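Local coordinates for diphthine synthase (Aeropyrum pernix, PDB 1WDE), which probably catalyses S-adenosyl-L-methionine-dependent trimethylation of a modified histidine in translation elongation factor 2, the second step of diphthamide biosynthesis, at residues Val35-Ser40 with Ala84-Val89; Thr9-Gly14 with Ala113-Pro118; Leu211-Val216 with Ser230-Leu235; Val226-Ser231 with Leu271-Ser276; Thr151-Ala156 with Arg196-Glu201. All coordinates share one frame; numbering follows the deposited sequence.

Contact 1: Val35-Ser40 with Ala84-Val89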
# COMPACT_ATOMS: atom_id res chain seq x y z
N VAL A 35 10.73 -25.79 -2.93
CA VAL A 35 11.03 -25.01 -1.73
C VAL A 35 10.06 -23.82 -1.69
O VAL A 35 9.68 -23.29 -2.73
CB VAL A 35 12.48 -24.47 -1.75
CG1 VAL A 35 12.86 -23.95 -0.37
CG2 VAL A 35 13.44 -25.56 -2.18
N VAL A 36 9.66 -23.42 -0.49
CA VAL A 36 8.72 -22.31 -0.32
C VAL A 36 9.14 -21.34 0.78
O VAL A 36 9.03 -21.64 1.96
CB VAL A 36 7.31 -22.82 0.02
CG1 VAL A 36 6.35 -21.64 0.12
CG2 VAL A 36 6.84 -23.80 -1.04
N TYR A 37 9.65 -20.18 0.37
CA TYR A 37 10.04 -19.14 1.30
C TYR A 37 8.80 -18.29 1.48
O TYR A 37 8.06 -18.05 0.52
CB TYR A 37 11.17 -18.29 0.72
CG TYR A 37 12.47 -19.03 0.53
CD1 TYR A 37 13.28 -19.34 1.61
CD2 TYR A 37 12.88 -19.44 -0.74
CE1 TYR A 37 14.48 -20.04 1.44
CE2 TYR A 37 14.07 -20.13 -0.92
CZ TYR A 37 14.87 -20.43 0.17
OH TYR A 37 16.05 -21.11 -0.02
N VAL A 38 8.55 -17.84 2.70
CA VAL A 38 7.38 -17.04 3.00
C VAL A 38 7.83 -15.80 3.76
O VAL A 38 8.50 -15.91 4.78
CB VAL A 38 6.37 -17.84 3.85
CG1 VAL A 38 5.19 -16.98 4.21
CG2 VAL A 38 5.91 -19.06 3.09
N GLU A 39 7.47 -14.63 3.25
CA GLU A 39 7.85 -13.40 3.92
C GLU A 39 6.58 -12.68 4.36
O GLU A 39 5.66 -12.47 3.57
CB GLU A 39 8.73 -12.52 3.00
CG GLU A 39 8.08 -11.98 1.74
CD GLU A 39 7.36 -10.66 1.98
OE1 GLU A 39 6.90 -10.04 1.00
OE2 GLU A 39 7.25 -10.24 3.16
N SER A 40 6.53 -12.35 5.64
CA SER A 40 5.37 -11.68 6.19
C SER A 40 5.72 -10.32 6.77
O SER A 40 5.01 -9.82 7.63
CB SER A 40 4.76 -12.57 7.27
OG SER A 40 5.77 -13.35 7.89
N ALA A 84 16.32 -25.98 -9.32
CA ALA A 84 15.03 -26.32 -8.71
C ALA A 84 14.02 -25.18 -8.83
O ALA A 84 14.36 -24.07 -9.22
CB ALA A 84 15.28 -26.62 -7.23
N VAL A 85 12.82 -25.59 -8.35
CA VAL A 85 11.70 -24.65 -8.36
C VAL A 85 11.54 -24.02 -6.98
O VAL A 85 11.15 -24.70 -6.02
CB VAL A 85 10.40 -25.34 -8.73
CG1 VAL A 85 9.29 -24.33 -9.02
CG2 VAL A 85 10.57 -26.23 -9.96
N VAL A 86 11.84 -22.74 -6.87
CA VAL A 86 11.74 -22.03 -5.60
C VAL A 86 10.62 -20.99 -5.63
O VAL A 86 10.50 -20.22 -6.58
CB VAL A 86 13.07 -21.33 -5.24
CG1 VAL A 86 12.90 -20.49 -3.99
CG2 VAL A 86 14.15 -22.37 -5.00
N ALA A 87 9.81 -20.97 -4.58
CA ALA A 87 8.71 -20.02 -4.50
C ALA A 87 8.89 -19.04 -3.35
O ALA A 87 9.35 -19.42 -2.27
CB ALA A 87 7.39 -20.77 -4.34
N VAL A 88 8.57 -17.78 -3.62
CA VAL A 88 8.62 -16.74 -2.60
C VAL A 88 7.18 -16.25 -2.52
O VAL A 88 6.61 -15.77 -3.51
CB VAL A 88 9.57 -15.58 -2.99
CG1 VAL A 88 9.48 -14.46 -1.96
CG2 VAL A 88 11.01 -16.09 -3.06
N VAL A 89 6.59 -16.40 -1.34
CA VAL A 89 5.20 -16.02 -1.14
C VAL A 89 5.03 -14.75 -0.33
O VAL A 89 5.64 -14.58 0.72
CB VAL A 89 4.43 -17.12 -0.42
CG1 VAL A 89 2.94 -16.79 -0.42
CG2 VAL A 89 4.69 -18.47 -1.10
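Two inner strands of the parallel sheet in the tetrapyrrole-methylase fold meet here, setting Val35, Val36, Tyr37 and Val38 beside Val86, Ala87, Val88 and Val89. The short segments run in the same direction at 17° to each other. As in any parallel pair, alternate residues of one strand bond to the other: Val35 O accepts from Ala87 N at 3.0 Å, while Tyr37 spans Val88, its N donating to Ala87 O at 2.8 Å and its O accepting from Val89 N. Glu39 N closes the series on Val89 O (3.1 Å, 174° at the hydrogen), whereas the Val35 N to Val85 O bond at the start is weak.

Val35, Tyr37, Val86 and Val88 occupy one face. Tyr37 CG stands anti to the carbonyl carbon (chi1 -66°), and the ring turns an edge to Val86, whose CG1 lies in the ring plane, 3.3 Å from Tyr37 CE2 and 3.4 Å from Tyr37 CD2. On the face of Val36 and Val38, Val36 CG1 meets Val89 CG2 at 3.8 Å, the two side chains crossing obliquely, and Val53 of helix 47-57 covers Val36 and Val38. Mostly valine side chains thus pack on both faces.

At the far end Glu39 CG passes 3.7 Å from Val89 O. Its carboxylate serves other partners: OE1 is hydrogen-bonded to His100, Thr42 and Thr90. Three partners gathered on one oxygen of a buried side chain would be expected to hold the carboxylate end in place.

Contact 2: Thr9-Gly14 with Ala113-Pro118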
# COMPACT_ATOMS: atom_id res chain seq x y z
N THR A 9 14.08 -22.27 -11.23
CA THR A 9 12.92 -21.44 -11.55
C THR A 9 12.38 -20.76 -10.29
O THR A 9 12.18 -21.40 -9.26
CB THR A 9 11.80 -22.27 -12.20
OG1 THR A 9 12.28 -22.81 -13.44
CG2 THR A 9 10.59 -21.41 -12.48
N LEU A 10 12.15 -19.46 -10.39
CA LEU A 10 11.64 -18.69 -9.26
C LEU A 10 10.17 -18.34 -9.45
O LEU A 10 9.76 -17.86 -10.51
CB LEU A 10 12.47 -17.41 -9.10
CG LEU A 10 11.96 -16.38 -8.09
CD1 LEU A 10 12.02 -16.93 -6.69
CD2 LEU A 10 12.79 -15.11 -8.21
N LEU A 11 9.38 -18.58 -8.41
CA LEU A 11 7.96 -18.27 -8.46
C LEU A 11 7.67 -17.19 -7.44
O LEU A 11 7.83 -17.42 -6.24
CB LEU A 11 7.13 -19.51 -8.12
CG LEU A 11 7.39 -20.79 -8.92
CD1 LEU A 11 6.35 -21.86 -8.54
CD2 LEU A 11 7.31 -20.48 -10.41
N LEU A 12 7.29 -16.00 -7.92
CA LEU A 12 6.93 -14.89 -7.03
C LEU A 12 5.42 -14.97 -6.95
O LEU A 12 4.73 -14.54 -7.86
CB LEU A 12 7.37 -13.54 -7.61
CG LEU A 12 8.84 -13.16 -7.46
CD1 LEU A 12 8.99 -11.68 -7.76
CD2 LEU A 12 9.32 -13.45 -6.05
N VAL A 13 4.93 -15.50 -5.83
CA VAL A 13 3.50 -15.73 -5.66
C VAL A 13 2.73 -14.81 -4.70
O VAL A 13 3.08 -14.70 -3.52
CB VAL A 13 3.31 -17.19 -5.19
CG1 VAL A 13 1.84 -17.59 -5.28
CG2 VAL A 13 4.18 -18.13 -6.03
N GLY A 14 1.67 -14.18 -5.21
CA GLY A 14 0.84 -13.35 -4.36
C GLY A 14 -0.18 -14.28 -3.72
O GLY A 14 -0.86 -15.04 -4.41
N ALA A 113 14.57 -18.67 -14.66
CA ALA A 113 13.28 -18.35 -15.26
C ALA A 113 12.40 -17.80 -14.14
O ALA A 113 12.37 -18.37 -13.05
CB ALA A 113 12.65 -19.59 -15.87
N VAL A 114 11.69 -16.71 -14.39
CA VAL A 114 10.83 -16.11 -13.36
C VAL A 114 9.37 -16.07 -13.74
O VAL A 114 9.00 -15.61 -14.82
CB VAL A 114 11.28 -14.68 -13.02
CG1 VAL A 114 10.31 -14.06 -12.02
CG2 VAL A 114 12.70 -14.70 -12.45
N ARG A 115 8.52 -16.58 -12.85
CA ARG A 115 7.08 -16.58 -13.08
C ARG A 115 6.44 -15.70 -12.00
O ARG A 115 6.70 -15.88 -10.81
CB ARG A 115 6.51 -17.99 -12.97
CG ARG A 115 7.21 -19.02 -13.83
CD ARG A 115 6.85 -18.85 -15.28
NE ARG A 115 5.60 -19.53 -15.63
CZ ARG A 115 5.00 -19.40 -16.80
NH1 ARG A 115 3.87 -20.05 -17.06
NH2 ARG A 115 5.52 -18.60 -17.72
N TYR A 116 5.62 -14.75 -12.43
CA TYR A 116 4.95 -13.86 -11.49
C TYR A 116 3.51 -14.35 -11.39
O TYR A 116 2.75 -14.27 -12.35
CB TYR A 116 5.02 -12.41 -11.99
CG TYR A 116 3.92 -11.49 -11.48
CD1 TYR A 116 3.48 -11.55 -10.16
CD2 TYR A 116 3.33 -10.55 -12.32
CE1 TYR A 116 2.47 -10.69 -9.70
CE2 TYR A 116 2.33 -9.69 -11.87
CZ TYR A 116 1.91 -9.78 -10.56
OH TYR A 116 0.88 -8.96 -10.13
N ILE A 117 3.14 -14.89 -10.22
CA ILE A 117 1.77 -15.37 -10.03
C ILE A 117 1.05 -14.28 -9.24
O ILE A 117 1.36 -14.05 -8.08
CB ILE A 117 1.73 -16.70 -9.24
CG1 ILE A 117 2.61 -17.75 -9.93
CG2 ILE A 117 0.27 -17.20 -9.16
CD1 ILE A 117 2.26 -17.95 -11.40
N PRO A 118 0.09 -13.59 -9.86
CA PRO A 118 -0.60 -12.52 -9.11
C PRO A 118 -1.52 -12.92 -7.95
O PRO A 118 -2.06 -14.04 -7.92
CB PRO A 118 -1.33 -11.72 -10.19
CG PRO A 118 -1.43 -12.63 -11.36
CD PRO A 118 -0.22 -13.53 -11.30
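Leu10, Leu12 and Gly14 carry the main-chain hydrogen bonds to strand 113-117. Leu10 N donates to Ala113 O at 2.9 Å and Leu10 O accepts from Arg115 N. Leu12 repeats the pattern, with Leu12 N on Arg115 O at 3.0 Å and Ile117 N on Leu12 O, and Gly14 N completes it on Ile117 O. A softer set of CA-H...O contacts fills the gaps, among them Val114 CA to Leu10 O at 3.5 Å.

Apolar contacts follow the two faces. Leu11 and Arg115 lie side by side, pointing the same way, and Leu11 CD2 rests 3.7 Å from both Arg115 CB and Arg115 CG. The arginine chain bends at both chi2 and chi3, and its end leads off from strand 9-14. Val13 CG1 approaches Ile117 CB at 4.1 Å on the same face, which helix 24-32 covers. On the other face, where helix 100-109 packs, Leu10 CD2 lies 4.3 Å from Val114 CG2.

Aromatic contacts gather at Tyr116. Leu12 O lies at the ring edge, near its plane, and Pro118 CD sits 4.2 Å above one face, over the centre. The hydroxyl is hydrogen-bonded to Asp93, a residue assigned by similarity to S-adenosyl-L-methionine binding. An inner strand paired with an outermost one of a helix-flanked parallel sheet, its end beside the probable cofactor site, is characteristic of the N-terminal domain of tetrapyrrole-methylase enzymes.

Contact 3: Leu211-Val216 with Ser230-Leu235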
# COMPACT_ATOMS: atom_id res chain seq x y z
N LEU A 211 -8.01 18.80 3.65
CA LEU A 211 -8.60 17.89 2.68
C LEU A 211 -9.34 16.73 3.33
O LEU A 211 -8.90 16.23 4.36
CB LEU A 211 -7.51 17.27 1.81
CG LEU A 211 -6.73 18.21 0.90
CD1 LEU A 211 -5.53 17.47 0.32
CD2 LEU A 211 -7.69 18.71 -0.18
N PRO A 212 -10.45 16.29 2.73
CA PRO A 212 -11.22 15.16 3.26
C PRO A 212 -10.38 13.94 2.89
O PRO A 212 -9.43 14.03 2.09
CB PRO A 212 -12.53 15.22 2.47
CG PRO A 212 -12.07 15.72 1.12
CD PRO A 212 -11.11 16.85 1.53
N SER A 213 -10.71 12.79 3.46
CA SER A 213 -9.96 11.58 3.16
C SER A 213 -10.81 10.39 3.53
O SER A 213 -11.81 10.52 4.24
CB SER A 213 -8.63 11.56 3.93
OG SER A 213 -8.85 11.51 5.34
N VAL A 214 -10.42 9.22 3.03
CA VAL A 214 -11.17 8.00 3.31
C VAL A 214 -10.19 7.03 3.95
O VAL A 214 -9.07 6.86 3.47
CB VAL A 214 -11.74 7.40 1.99
CG1 VAL A 214 -12.83 6.37 2.30
CG2 VAL A 214 -12.31 8.52 1.10
N LEU A 215 -10.61 6.42 5.04
CA LEU A 215 -9.80 5.46 5.77
C LEU A 215 -10.43 4.11 5.43
O LEU A 215 -11.62 3.90 5.67
CB LEU A 215 -9.88 5.73 7.28
CG LEU A 215 -9.03 4.79 8.15
CD1 LEU A 215 -7.55 5.10 7.96
CD2 LEU A 215 -9.40 4.98 9.63
N VAL A 216 -9.65 3.19 4.86
CA VAL A 216 -10.21 1.90 4.45
C VAL A 216 -9.43 0.68 4.94
O VAL A 216 -8.21 0.70 5.03
CB VAL A 216 -10.25 1.79 2.89
CG1 VAL A 216 -11.15 0.60 2.47
CG2 VAL A 216 -10.75 3.09 2.29
N SER A 230 -14.06 13.93 7.20
CA SER A 230 -14.25 15.26 6.64
C SER A 230 -12.97 16.06 6.44
O SER A 230 -12.94 16.95 5.60
CB SER A 230 -15.27 16.06 7.50
OG SER A 230 -14.78 16.29 8.81
N SER A 231 -11.92 15.75 7.19
CA SER A 231 -10.63 16.45 7.04
C SER A 231 -9.51 15.56 7.61
O SER A 231 -9.74 14.78 8.53
CB SER A 231 -10.65 17.78 7.82
OG SER A 231 -10.60 17.55 9.22
N LEU A 232 -8.30 15.70 7.08
CA LEU A 232 -7.18 14.91 7.57
C LEU A 232 -6.83 15.44 8.97
O LEU A 232 -6.25 14.73 9.79
CB LEU A 232 -5.96 15.03 6.63
CG LEU A 232 -5.97 14.15 5.37
CD1 LEU A 232 -4.76 14.47 4.49
CD2 LEU A 232 -5.96 12.66 5.78
N GLU A 233 -7.16 16.70 9.22
CA GLU A 233 -6.91 17.30 10.53
C GLU A 233 -7.65 16.46 11.58
O GLU A 233 -7.10 16.09 12.61
CB GLU A 233 -7.43 18.75 10.53
CG GLU A 233 -7.18 19.53 11.80
CD GLU A 233 -5.72 19.66 12.13
OE1 GLU A 233 -5.30 19.09 13.15
OE2 GLU A 233 -4.99 20.32 11.36
N ARG A 234 -8.92 16.18 11.31
CA ARG A 234 -9.74 15.38 12.21
C ARG A 234 -9.17 13.98 12.41
O ARG A 234 -9.16 13.46 13.52
CB ARG A 234 -11.17 15.26 11.69
CG ARG A 234 -12.04 16.48 11.91
CD ARG A 234 -13.51 16.12 11.78
NE ARG A 234 -13.88 15.08 12.74
CZ ARG A 234 -15.07 14.49 12.78
NH1 ARG A 234 -16.02 14.83 11.91
NH2 ARG A 234 -15.32 13.55 13.68
N LEU A 235 -8.71 13.36 11.33
CA LEU A 235 -8.16 12.01 11.42
C LEU A 235 -6.86 11.97 12.18
O LEU A 235 -6.59 11.01 12.89
CB LEU A 235 -7.92 11.45 10.01
CG LEU A 235 -7.34 10.04 9.86
CD1 LEU A 235 -8.17 9.03 10.66
CD2 LEU A 235 -7.34 9.66 8.37
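The flat peptide group of Leu211 meets Ser231 and Leu232: Leu232 N approaches its oxygen near the carbonyl plane, Ser231 CA from well above it. The bond from Leu232 N to Leu211 O is weak, 2.8 Å long but bent to 127° at the hydrogen, and Ser231 CA stands 3.2 Å from Leu211 O. In return the Ser230 oxygen lies 3.4 Å from Pro212 CA, with Pro212 CB also against it.

The side chains meet around Ser213. Its OG, held between the backbone N and the carbonyl carbon (chi1 64°), is turned toward leucine methyls: Leu232 CD2 is 3.1 Å from Ser213 OG and only 3.4 Å from Ser213 CB, tighter than an ordinary carbon contact. Leu235 CD2 stands 3.9 Å from the same OG, which is buried and has no polar partner in the model. Farther on, Leu235 CD1 comes within 4.4 Å of Leu215 CD2. Val188 of helix 184-202 packs on Leu232 and Leu235.

Ser231 is the N-cap residue of the short helix, its OG accepting from Arg234 N at 3.0 Å. The whole is a beta-hairpin, strands 213-217 and 225-229, followed by a serine-capped helix that folds back onto the first strand of the pair.

Contact 4: Val226-Ser231 with Leu271-Ser276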
# COMPACT_ATOMS: atom_id res chain seq x y z
N VAL A 226 -15.16 1.18 5.17
CA VAL A 226 -14.82 2.44 4.49
C VAL A 226 -15.37 3.59 5.33
O VAL A 226 -16.58 3.75 5.46
CB VAL A 226 -15.43 2.47 3.09
CG1 VAL A 226 -15.22 3.86 2.43
CG2 VAL A 226 -14.83 1.36 2.24
N LEU A 227 -14.46 4.38 5.89
CA LEU A 227 -14.81 5.49 6.75
C LEU A 227 -14.42 6.84 6.17
O LEU A 227 -13.25 7.11 5.89
CB LEU A 227 -14.13 5.33 8.12
CG LEU A 227 -14.45 4.09 8.97
CD1 LEU A 227 -15.96 3.85 8.96
CD2 LEU A 227 -13.71 2.88 8.44
N TYR A 228 -15.42 7.69 6.01
CA TYR A 228 -15.19 9.02 5.47
C TYR A 228 -14.76 9.97 6.58
O TYR A 228 -15.40 10.02 7.64
CB TYR A 228 -16.47 9.56 4.83
CG TYR A 228 -16.31 10.95 4.28
CD1 TYR A 228 -15.72 11.16 3.04
CD2 TYR A 228 -16.76 12.06 4.99
CE1 TYR A 228 -15.57 12.43 2.52
CE2 TYR A 228 -16.61 13.36 4.47
CZ TYR A 228 -16.02 13.53 3.23
OH TYR A 228 -15.89 14.78 2.67
N TRP A 229 -13.66 10.69 6.35
CA TRP A 229 -13.17 11.67 7.32
C TRP A 229 -13.23 13.04 6.65
O TRP A 229 -12.52 13.30 5.67
CB TRP A 229 -11.75 11.32 7.77
CG TRP A 229 -11.75 10.17 8.72
CD1 TRP A 229 -11.80 8.83 8.41
CD2 TRP A 229 -11.85 10.24 10.15
NE1 TRP A 229 -11.94 8.08 9.55
CE2 TRP A 229 -11.97 8.92 10.63
CE3 TRP A 229 -11.86 11.30 11.07
CZ2 TRP A 229 -12.09 8.62 12.00
CZ3 TRP A 229 -11.98 11.00 12.43
CH2 TRP A 229 -12.10 9.67 12.88
N SER A 230 -14.06 13.93 7.20
CA SER A 230 -14.25 15.26 6.64
C SER A 230 -12.97 16.06 6.44
O SER A 230 -12.94 16.95 5.60
CB SER A 230 -15.27 16.06 7.50
OG SER A 230 -14.78 16.29 8.81
N SER A 231 -11.92 15.75 7.19
CA SER A 231 -10.63 16.45 7.04
C SER A 231 -9.51 15.56 7.61
O SER A 231 -9.74 14.78 8.53
CB SER A 231 -10.65 17.78 7.82
OG SER A 231 -10.60 17.55 9.22
N LEU A 271 -21.46 15.31 1.13
CA LEU A 271 -20.39 14.88 2.00
C LEU A 271 -19.87 16.23 2.46
O LEU A 271 -19.86 17.18 1.68
CB LEU A 271 -19.30 14.13 1.21
CG LEU A 271 -19.67 12.73 0.72
CD1 LEU A 271 -18.50 12.10 -0.06
CD2 LEU A 271 -20.03 11.87 1.93
N GLU A 272 -19.46 16.33 3.71
CA GLU A 272 -18.98 17.60 4.21
C GLU A 272 -17.46 17.64 4.23
O GLU A 272 -16.81 16.66 4.60
CB GLU A 272 -19.53 17.85 5.62
CG GLU A 272 -21.05 17.93 5.65
CD GLU A 272 -21.61 17.95 7.06
OE1 GLU A 272 -21.21 17.10 7.88
OE2 GLU A 272 -22.47 18.82 7.34
N TYR A 273 -16.92 18.77 3.81
CA TYR A 273 -15.48 19.01 3.78
C TYR A 273 -15.23 20.46 3.38
O TYR A 273 -16.13 21.12 2.87
CB TYR A 273 -14.79 18.04 2.82
CG TYR A 273 -15.14 18.22 1.37
CD1 TYR A 273 -14.58 19.24 0.62
CD2 TYR A 273 -16.01 17.34 0.73
CE1 TYR A 273 -14.86 19.38 -0.73
CE2 TYR A 273 -16.31 17.46 -0.61
CZ TYR A 273 -15.73 18.49 -1.34
OH TYR A 273 -16.00 18.61 -2.68
N ASP A 274 -14.02 20.94 3.63
CA ASP A 274 -13.65 22.32 3.34
C ASP A 274 -13.88 22.69 1.87
O ASP A 274 -13.20 22.21 0.97
CB ASP A 274 -12.19 22.56 3.75
CG ASP A 274 -11.78 24.01 3.63
OD1 ASP A 274 -11.09 24.51 4.54
OD2 ASP A 274 -12.14 24.66 2.62
N ARG A 275 -14.85 23.58 1.65
CA ARG A 275 -15.22 23.98 0.29
C ARG A 275 -14.39 25.04 -0.41
O ARG A 275 -14.80 25.58 -1.44
CB ARG A 275 -16.71 24.34 0.27
CG ARG A 275 -17.60 23.10 0.35
CD ARG A 275 -19.08 23.45 0.34
NE ARG A 275 -19.94 22.27 0.25
CZ ARG A 275 -19.98 21.28 1.15
NH1 ARG A 275 -20.80 20.26 0.96
NH2 ARG A 275 -19.21 21.32 2.23
N SER A 276 -13.21 25.34 0.13
CA SER A 276 -12.34 26.29 -0.52
C SER A 276 -10.93 25.71 -0.71
O SER A 276 -10.14 26.20 -1.50
CB SER A 276 -12.28 27.59 0.29
OG SER A 276 -12.08 27.34 1.66
O HOH W 1 -12.21 19.32 4.63
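Tyr228 OH donates to Glu272 O at 2.8 Å from well above the carbonyl plane, 60° out of it, with a C=O...donor angle of just 119°. This steep bond ties strand 225-229, one of the two outermost strands of the mixed sheet within this chain, to the irregular loop that leads into helix 277-287. Tyr228 CG is anti to the backbone N (chi1 179°), and the ring ends among three loop residues. Leu271 CD2 sits over one face, 4.3 Å from the ring centroid and almost exactly on its normal, a CH-pi contact, while Glu272 O lies at the edge. Tyr273 crosses Tyr228 at about a right angle, bringing Tyr273 CD2 to 3.2 Å from the Tyr228 hydroxyl oxygen. Leu261 of helix 255-264 packs on both Tyr228 and Leu271.

Ser230 joins in through its CB, 3.3 Å from Glu272 O, and through a bridging water that donates to Ser230 O at 2.7 Å and accepts from Asp274 N at 2.6 Å. Beyond the water the loop is held by an Asx turn, and Asp274 OD1 forms a salt bridge with Arg210. The other oxygen, Asp274 OD2, takes Ser276 N nearly head-on at 2.8 Å and Ser276 OG on its syn lone pair.

Contact 5: Thr151-Ala156 with Arg196-Glu201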
# COMPACT_ATOMS: atom_id res chain seq x y z
N THR A 151 10.95 13.45 8.47
CA THR A 151 9.75 14.25 8.23
C THR A 151 9.55 14.10 6.73
O THR A 151 10.39 14.52 5.94
CB THR A 151 9.98 15.73 8.59
OG1 THR A 151 10.20 15.85 10.01
CG2 THR A 151 8.78 16.57 8.19
N PRO A 152 8.45 13.47 6.33
CA PRO A 152 8.10 13.22 4.92
C PRO A 152 7.78 14.42 4.02
O PRO A 152 6.65 14.55 3.57
CB PRO A 152 6.91 12.26 5.04
CG PRO A 152 6.24 12.72 6.28
CD PRO A 152 7.40 12.95 7.23
N ILE A 153 8.76 15.28 3.75
CA ILE A 153 8.52 16.44 2.90
C ILE A 153 8.31 16.05 1.42
O ILE A 153 7.41 16.55 0.75
CB ILE A 153 9.68 17.46 3.02
CG1 ILE A 153 9.73 18.00 4.46
CG2 ILE A 153 9.47 18.62 2.07
CD1 ILE A 153 10.84 19.02 4.69
N SER A 154 9.14 15.16 0.91
CA SER A 154 8.97 14.75 -0.47
C SER A 154 7.63 14.03 -0.61
O SER A 154 6.99 14.09 -1.66
CB SER A 154 10.12 13.85 -0.91
OG SER A 154 10.08 12.64 -0.18
N VAL A 155 7.18 13.37 0.46
CA VAL A 155 5.91 12.67 0.43
C VAL A 155 4.73 13.63 0.29
O VAL A 155 3.79 13.37 -0.48
CB VAL A 155 5.72 11.79 1.68
CG1 VAL A 155 4.24 11.44 1.86
CG2 VAL A 155 6.54 10.52 1.51
N ALA A 156 4.77 14.75 1.03
CA ALA A 156 3.70 15.75 0.96
C ALA A 156 3.64 16.26 -0.48
O ALA A 156 2.57 16.32 -1.08
CB ALA A 156 3.96 16.90 1.94
N ARG A 196 3.37 21.34 6.75
CA ARG A 196 3.64 22.69 7.24
C ARG A 196 5.08 23.09 6.96
O ARG A 196 5.35 24.26 6.65
CB ARG A 196 3.33 22.79 8.74
CG ARG A 196 1.84 22.79 9.06
CD ARG A 196 1.57 23.13 10.53
NE ARG A 196 2.03 22.10 11.46
CZ ARG A 196 1.40 20.95 11.70
NH1 ARG A 196 1.92 20.10 12.57
NH2 ARG A 196 0.25 20.66 11.10
N GLU A 197 5.99 22.13 7.05
CA GLU A 197 7.39 22.38 6.78
C GLU A 197 7.57 22.60 5.28
O GLU A 197 8.28 23.52 4.87
CB GLU A 197 8.22 21.18 7.22
CG GLU A 197 9.58 21.52 7.77
CD GLU A 197 10.18 20.37 8.55
OE1 GLU A 197 9.62 20.02 9.62
OE2 GLU A 197 11.21 19.82 8.10
N TYR A 198 6.92 21.77 4.47
CA TYR A 198 7.01 21.88 3.01
C TYR A 198 6.38 23.15 2.44
O TYR A 198 7.00 23.84 1.63
CB TYR A 198 6.37 20.65 2.34
CG TYR A 198 6.27 20.77 0.83
CD1 TYR A 198 7.41 20.94 0.04
CD2 TYR A 198 5.02 20.73 0.20
CE1 TYR A 198 7.31 21.07 -1.35
CE2 TYR A 198 4.91 20.86 -1.19
CZ TYR A 198 6.05 21.03 -1.95
OH TYR A 198 5.94 21.17 -3.32
N ALA A 199 5.16 23.48 2.86
CA ALA A 199 4.50 24.68 2.36
C ALA A 199 5.33 25.91 2.72
O ALA A 199 5.40 26.88 1.96
CB ALA A 199 3.10 24.79 2.95
N ARG A 200 5.95 25.87 3.89
CA ARG A 200 6.79 26.96 4.36
C ARG A 200 7.89 27.27 3.33
O ARG A 200 8.03 28.41 2.90
CB ARG A 200 7.44 26.59 5.70
CG ARG A 200 8.29 27.71 6.30
CD ARG A 200 9.33 27.18 7.27
NE ARG A 200 10.30 28.21 7.61
CZ ARG A 200 11.48 27.98 8.19
NH1 ARG A 200 11.84 26.75 8.49
NH2 ARG A 200 12.30 29.00 8.45
N GLU A 201 8.65 26.25 2.95
CA GLU A 201 9.74 26.39 1.98
C GLU A 201 9.26 26.51 0.53
O GLU A 201 10.01 26.98 -0.33
CB GLU A 201 10.70 25.20 2.07
CG GLU A 201 10.07 23.86 1.68
CD GLU A 201 11.07 22.71 1.67
OE1 GLU A 201 11.95 22.69 0.78
OE2 GLU A 201 10.99 21.84 2.56
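Ile153 carries most of this contact through two methyls, CG2 and CD1. Its CG2, anti to the backbone N, lies against Tyr198, 3.7 Å from Tyr198 CD1 and obliquely placed to the ring. Its CD1 reaches the acidic side chains, 3.5 Å from Glu197 OE2 and equally far from Glu201 OE2, an oxygen that lies near Ile153 CG2 as well. Ile153 and Glu201 approach tip to tip, whereas Glu197, extended beyond CG, crosses the isoleucine at about a right angle. Thr151 CG2 adds a touch on Glu197 OE1 at 3.8 Å, and Ala156 CB one on Tyr198 CD2 at 4.3 Å. No hydrogen bond joins the two segments; methyl groups meet a ring and carboxylate oxygens.

The elements brought together are the first turn of helix 153-165 and the last part of helix 184-202. Pro152, the N-cap residue, is the centre of an inverse gamma turn, in which Ile153 N donates to Thr151 O at 2.8 Å; the turn immediately precedes the helix, at whose start Ile153 stands. Pro152 itself packs on Leu190 and Ala194 of helix 184-202. Farther out, Tyr198 OH is hydrogen-bonded to Glu292, and the C-terminal Val294 packs against Ile153, Tyr198 and Glu201.

From the N terminus, strand 9-14 opens the wide loop that contact 2 closes at 113-118, and contact 1 closes a smaller one, 35-40 to 84-89, wholly within it. The two touch, because strands 85-90 and 9-14 are neighbours in the parallel sheet. The chain then passes to the other side of its centre, where contact 5 closes 151-156 on 196-201, helix to helix. Contact 3 follows, closing a short loop from 211-216 at 230-235. Contact 4 opens at 226-231, before contact 3 ends, and closes at 271-276; both include Ser230 and Ser231. Together these two bind the mixed sheet to helix 232-236 and the late loop.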